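Local coordinates for protein chorismate mutase (Paraburkholderia phymatum, PDB 5TS9) that probably catalyses the rearrangement of chorismate to prephenate, as an all-helical, dimeric member of the type II chorismate mutase family, at residues P17-M22 with A167-K172; D30-S35 with G108-I113. One frame throughout, in Å; residues are numbered along the deposited sequence. Where two conformers were deposited one is given.

Contact 1: P17-M22 with A167-K172; sequences PLVRSM and ARICVK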
loop_
_atom_site.group_PDB
_atom_site.type_symbol
_atom_site.label_atom_id
_atom_site.label_comp_id
_atom_site.label_asym_id
_atom_site.label_seq_id
_atom_site.Cartn_x
_atom_site.Cartn_y
_atom_site.Cartn_z
ATOM N N PRO A 17 8.049 15.718 13.498
ATOM C CA PRO A 17 7.075 16.621 12.856
ATOM C C PRO A 17 6.735 16.236 11.418
ATOM O O PRO A 17 5.571 16.350 11.007
ATOM C CB PRO A 17 7.762 17.997 12.945
ATOM C CG PRO A 17 8.689 17.882 14.109
ATOM C CD PRO A 17 9.200 16.467 14.041
ATOM N N LEU A 18 7.709 15.767 10.638
ATOM C CA LEU A 18 7.404 15.289 9.293
ATOM C C LEU A 18 6.474 14.079 9.334
ATOM O O LEU A 18 5.456 14.037 8.628
ATOM C CB LEU A 18 8.706 14.951 8.556
ATOM C CG LEU A 18 8.597 14.268 7.181
ATOM C CD1 LEU A 18 7.717 15.073 6.266
ATOM C CD2 LEU A 18 9.993 14.113 6.582
ATOM N N VAL A 19 6.801 13.085 10.171
ATOM C CA VAL A 19 5.996 11.862 10.255
ATOM C C VAL A 19 4.614 12.179 10.800
ATOM O O VAL A 19 3.617 11.575 10.398
ATOM C CB VAL A 19 6.735 10.809 11.112
ATOM C CG1 VAL A 19 5.849 9.588 11.416
ATOM C CG2 VAL A 19 7.999 10.360 10.401
ATOM N N ARG A 20 4.530 13.149 11.709
ATOM C CA ARG A 20 3.235 13.583 12.215
ATOM C C ARG A 20 2.367 14.154 11.092
ATOM O O ARG A 20 1.179 13.841 11.002
ATOM C CB ARG A 20 3.464 14.612 13.326
ATOM C CG ARG A 20 2.283 14.872 14.220
ATOM C CD ARG A 20 2.721 15.829 15.330
ATOM N NE ARG A 20 3.483 15.177 16.401
ATOM C CZ ARG A 20 4.502 15.742 17.044
ATOM N NH1 ARG A 20 4.915 16.958 16.707
ATOM N NH2 ARG A 20 5.120 15.093 18.022
ATOM N N SER A 21 2.946 14.978 10.210
ATOM C CA SER A 21 2.154 15.556 9.130
ATOM C C SER A 21 1.653 14.473 8.178
ATOM O O SER A 21 0.493 14.504 7.745
ATOM C CB SER A 21 2.972 16.615 8.387
ATOM O OG SER A 21 4.198 16.089 7.906
ATOM N N MET A 22 2.501 13.491 7.857
ATOM C CA MET A 22 2.048 12.372 7.030
ATOM C C MET A 22 0.968 11.573 7.742
ATOM O O MET A 22 0.005 11.122 7.105
ATOM C CB MET A 22 3.227 11.464 6.672
ATOM C CG MET A 22 4.258 12.121 5.762
ATOM S SD MET A 22 5.595 10.948 5.332
ATOM C CE MET A 22 6.550 11.959 4.176
ATOM N N ALA A 167 8.049 5.873 3.209
ATOM C CA ALA A 167 8.939 4.985 2.454
ATOM C C ALA A 167 10.179 5.678 1.893
ATOM O O ALA A 167 11.276 5.096 1.889
ATOM C CB ALA A 167 8.145 4.340 1.315
ATOM N N ARG A 168 10.038 6.881 1.358
ATOM C CA ARG A 168 11.176 7.501 0.682
ATOM C C ARG A 168 11.549 8.859 1.282
ATOM O O ARG A 168 12.051 9.748 0.587
ATOM C CB ARG A 168 10.906 7.597 -0.817
ATOM C CG ARG A 168 10.616 6.214 -1.397
ATOM C CD ARG A 168 10.520 6.201 -2.900
ATOM N NE ARG A 168 9.162 6.494 -3.316
ATOM C CZ ARG A 168 8.726 6.407 -4.570
ATOM N NH1 ARG A 168 9.551 6.035 -5.550
ATOM N NH2 ARG A 168 7.460 6.685 -4.836
ATOM N N ILE A 169 11.308 9.035 2.580
ATOM C CA ILE A 169 11.970 10.124 3.296
ATOM C C ILE A 169 13.484 9.960 3.204
ATOM O O ILE A 169 14.218 10.881 2.818
ATOM C CB ILE A 169 11.504 10.158 4.759
ATOM C CG1 ILE A 169 10.026 10.549 4.845
ATOM C CG2 ILE A 169 12.377 11.094 5.578
ATOM C CD1 ILE A 169 9.492 10.479 6.270
ATOM N N CYS A 170 13.970 8.784 3.564
ATOM C CA CYS A 170 15.393 8.487 3.474
ATOM C C CYS A 170 15.797 8.336 2.021
ATOM O O CYS A 170 15.121 7.643 1.258
ATOM C CB CYS A 170 15.708 7.195 4.219
ATOM S SG CYS A 170 15.358 7.301 5.961
ATOM N N VAL A 171 16.904 8.963 1.641
ATOM C CA VAL A 171 17.441 8.846 0.290
ATOM C C VAL A 171 18.934 8.573 0.392
ATOM O O VAL A 171 19.625 9.171 1.221
ATOM C CB VAL A 171 17.158 10.107 -0.555
ATOM C CG1 VAL A 171 15.670 10.203 -0.863
ATOM C CG2 VAL A 171 17.605 11.338 0.185
ATOM N N LYS A 172 19.422 7.656 -0.435
ATOM C CA LYS A 172 20.821 7.231 -0.399
ATOM C C LYS A 172 21.794 8.396 -0.565
ATOM O O LYS A 172 21.557 9.305 -1.359
ATOM C CB LYS A 172 21.087 6.179 -1.482
#
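I169, in the C-terminal tail, packs against L18 and M22, one turn apart on helix 16-39, a worked example of one apolar side chain meeting two successive turns of a helix in the all-helical fold of a type II chorismate mutase. Its side chain supplies the largest share of the buried surface and meets both partners tip to tip. CG1 stands anti to the carbonyl carbon and the chain runs on extended (chi2 175°), which carries the delta methyl up against both helix residues. L18 CD2 approaches I169 CD1 to 3.7 Å and comes within 4.0 Å of both I169 CG1 and I169 CG2, thus spanning the forked root of the isoleucine as well as its end. M22 is straight beyond CG, so its thioether reaches the same isoleucine from the next turn. V19 adds a looser touch and otherwise packs on A144, V145 and V148 of helix 137-151.

The segment around I169 has polar ties as well. R132 donates through NE to the carbonyl oxygen of I169 and through NH2 to that of R168, R168 makes a salt bridge to D76, and C170 is joined to C137 by a disulfide, a covalent bond consistent with an exported enzyme. Next to the methionine, the I169 end group lies along the thioether rather than at one atom: M22 SD is 4.0 Å from I169 CD1, while M22 CE is 3.8 Å from I169 CG1.

Contact 2: D30-S35 with G108-I113; sequences DQVALS and GVIRPI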
loop_
_atom_site.group_PDB
_atom_site.type_symbol
_atom_site.label_atom_id
_atom_site.label_comp_id
_atom_site.label_asym_id
_atom_site.label_seq_id
_atom_site.Cartn_x
_atom_site.Cartn_y
_atom_site.Cartn_z
ATOM N N ASP A 30 -9.810 7.668 6.614
ATOM C CA ASP A 30 -11.000 7.193 7.318
ATOM C C ASP A 30 -12.246 7.911 6.821
ATOM O O ASP A 30 -13.277 7.279 6.580
ATOM C CB ASP A 30 -10.852 7.390 8.825
ATOM C CG ASP A 30 -9.649 6.670 9.389
ATOM O OD1 ASP A 30 -8.670 6.476 8.641
ATOM O OD2 ASP A 30 -9.681 6.299 10.581
ATOM N N GLN A 31 -12.167 9.232 6.637
ATOM C CA GLN A 31 -13.353 9.947 6.181
ATOM C C GLN A 31 -13.576 9.788 4.681
ATOM O O GLN A 31 -14.725 9.851 4.230
ATOM C CB GLN A 31 -13.261 11.429 6.551
ATOM C CG GLN A 31 -13.659 11.752 7.996
ATOM C CD GLN A 31 -15.167 11.820 8.166
ATOM O OE1 GLN A 31 -15.904 12.034 7.196
ATOM N NE2 GLN A 31 -15.634 11.658 9.393
ATOM N N VAL A 32 -12.519 9.616 3.881
ATOM C CA VAL A 32 -12.770 9.374 2.458
ATOM C C VAL A 32 -13.411 7.993 2.256
ATOM O O VAL A 32 -14.333 7.832 1.443
ATOM C CB VAL A 32 -11.474 9.544 1.650
ATOM C CG1 VAL A 32 -11.666 8.993 0.231
ATOM C CG2 VAL A 32 -11.055 11.058 1.618
ATOM N N ALA A 33 -12.969 6.997 3.024
ATOM C CA ALA A 33 -13.591 5.670 2.988
ATOM C C ALA A 33 -15.084 5.745 3.299
ATOM O O ALA A 33 -15.900 5.146 2.596
ATOM C CB ALA A 33 -12.894 4.736 3.978
ATOM N N LEU A 34 -15.455 6.472 4.354
ATOM C CA LEU A 34 -16.873 6.645 4.694
ATOM C C LEU A 34 -17.662 7.209 3.523
ATOM O O LEU A 34 -18.761 6.730 3.201
ATOM C CB LEU A 34 -17.012 7.579 5.898
ATOM C CG LEU A 34 -16.520 7.102 7.261
ATOM C CD1 LEU A 34 -16.594 8.256 8.286
ATOM C CD2 LEU A 34 -17.328 5.876 7.722
ATOM N N SER A 35 -17.129 8.257 2.894
ATOM C CA SER A 35 -17.827 8.873 1.778
ATOM C C SER A 35 -17.993 7.893 0.630
ATOM O O SER A 35 -19.049 7.842 -0.012
ATOM C CB SER A 35 -17.068 10.112 1.313
ATOM O OG SER A 35 -17.631 10.596 0.100
ATOM N N GLY A 108 -15.436 20.519 1.096
ATOM C CA GLY A 108 -15.483 21.626 2.034
ATOM C C GLY A 108 -14.539 21.461 3.209
ATOM O O GLY A 108 -14.031 22.446 3.748
ATOM N N VAL A 109 -14.277 20.229 3.624
ATOM C CA VAL A 109 -13.478 19.973 4.814
ATOM C C VAL A 109 -12.207 19.191 4.485
ATOM O O VAL A 109 -11.098 19.620 4.823
ATOM C CB VAL A 109 -14.310 19.269 5.905
ATOM C CG1 VAL A 109 -13.444 18.883 7.086
ATOM C CG2 VAL A 109 -15.444 20.201 6.370
ATOM N N ILE A 110 -12.340 18.062 3.783
ATOM C CA ILE A 110 -11.166 17.205 3.579
ATOM C C ILE A 110 -10.179 17.842 2.600
ATOM O O ILE A 110 -8.965 17.813 2.823
ATOM C CB ILE A 110 -11.596 15.797 3.128
ATOM C CG1 ILE A 110 -12.393 15.116 4.239
ATOM C CG2 ILE A 110 -10.384 14.942 2.760
ATOM C CD1 ILE A 110 -11.611 14.945 5.498
ATOM N N ARG A 111 -10.671 18.413 1.502
ATOM C CA ARG A 111 -9.773 19.054 0.540
ATOM C C ARG A 111 -8.922 20.165 1.155
ATOM O O ARG A 111 -7.696 20.151 0.944
ATOM C CB ARG A 111 -10.576 19.567 -0.661
ATOM C CG ARG A 111 -9.772 20.434 -1.626
ATOM C CD ARG A 111 -10.717 21.192 -2.569
ATOM N NE ARG A 111 -11.530 20.264 -3.349
ATOM C CZ ARG A 111 -12.570 20.609 -4.109
ATOM N NH1 ARG A 111 -12.954 21.885 -4.205
ATOM N NH2 ARG A 111 -13.228 19.665 -4.772
ATOM N N PRO A 112 -9.461 21.132 1.908
ATOM C CA PRO A 112 -8.560 22.121 2.532
ATOM C C PRO A 112 -7.546 21.493 3.489
ATOM O O PRO A 112 -6.400 21.964 3.568
ATOM C CB PRO A 112 -9.521 23.070 3.259
ATOM C CG PRO A 112 -10.832 22.908 2.527
ATOM C CD PRO A 112 -10.881 21.465 2.137
ATOM N N ILE A 113 -7.924 20.430 4.204
ATOM C CA ILE A 113 -6.971 19.753 5.082
ATOM C C ILE A 113 -5.810 19.190 4.269
ATOM O O ILE A 113 -4.636 19.327 4.648
ATOM C CB ILE A 113 -7.678 18.655 5.899
ATOM C CG1 ILE A 113 -8.310 19.271 7.157
ATOM C CG2 ILE A 113 -6.704 17.534 6.255
ATOM C CD1 ILE A 113 -9.601 18.618 7.612
#
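Q31 and I110 mark the closest backbone approach of two helical segments, their CA atoms 8.0 Å apart, near enough for short apolar side chains to bridge the gap. The two helices differ in regularity. Segment 30-35 keeps ordinary turns, with L34 N bonded to D30 O and S35 N to Q31 O. Segment 108-113 widens into a pi-type turn at 108-110 and is kinked at P112, whose ring nitrogen has no hydrogen to give to the preceding turn; just beyond, the bond from I113 N to V109 O is weak at 3.3 Å.

From this irregular turn I110 points toward helix 16-39 and provides half of the buried surface. Its two branches part company: CD1 comes to 4.0 Å from Q31 CB, and CG2 to 4.1 Å from V32 CG2. The bend at chi2 (-61°) folds the delta methyl off the line of an extended chain and brings it to the root of the glutamine. V32 and I110 cross obliquely, methyl against methyl. This is helix-to-helix packing within the helical type II chorismate mutase fold, between helix 16-39 and helix 106-128, with Q85 of helix 67-95 also touching V32.

Only the aliphatic root of Q31 serves the contact. Its chain bends at chi2 (-80°), and the amide is fixed at both ends by the connection leading into helix 106-128: OE1 accepts from Q104 N, and NE2 donates to P102 O. I110 itself packs further on T28, one turn before V32, and on the side chain of Q104.

From the N terminus, short helix 10-14 leads into helix 16-39, which supplies the first segment of both contacts: 17-22 near its start and 30-35 near its end. Contact 2 closes first, when helix 106-128 returns to the later part of this helix after helices 46-59 and 67-95. Contact 1 closes only at the C terminus, after helices 137-151 and 156-165, so the loop of contact 2 is nested inside that of contact 1. The contacts do not touch: their centres are 22 Å apart, on opposite sides of the chain's centre. One long helix thus receives the C-terminal tail near its beginning and helix 106-128 further along.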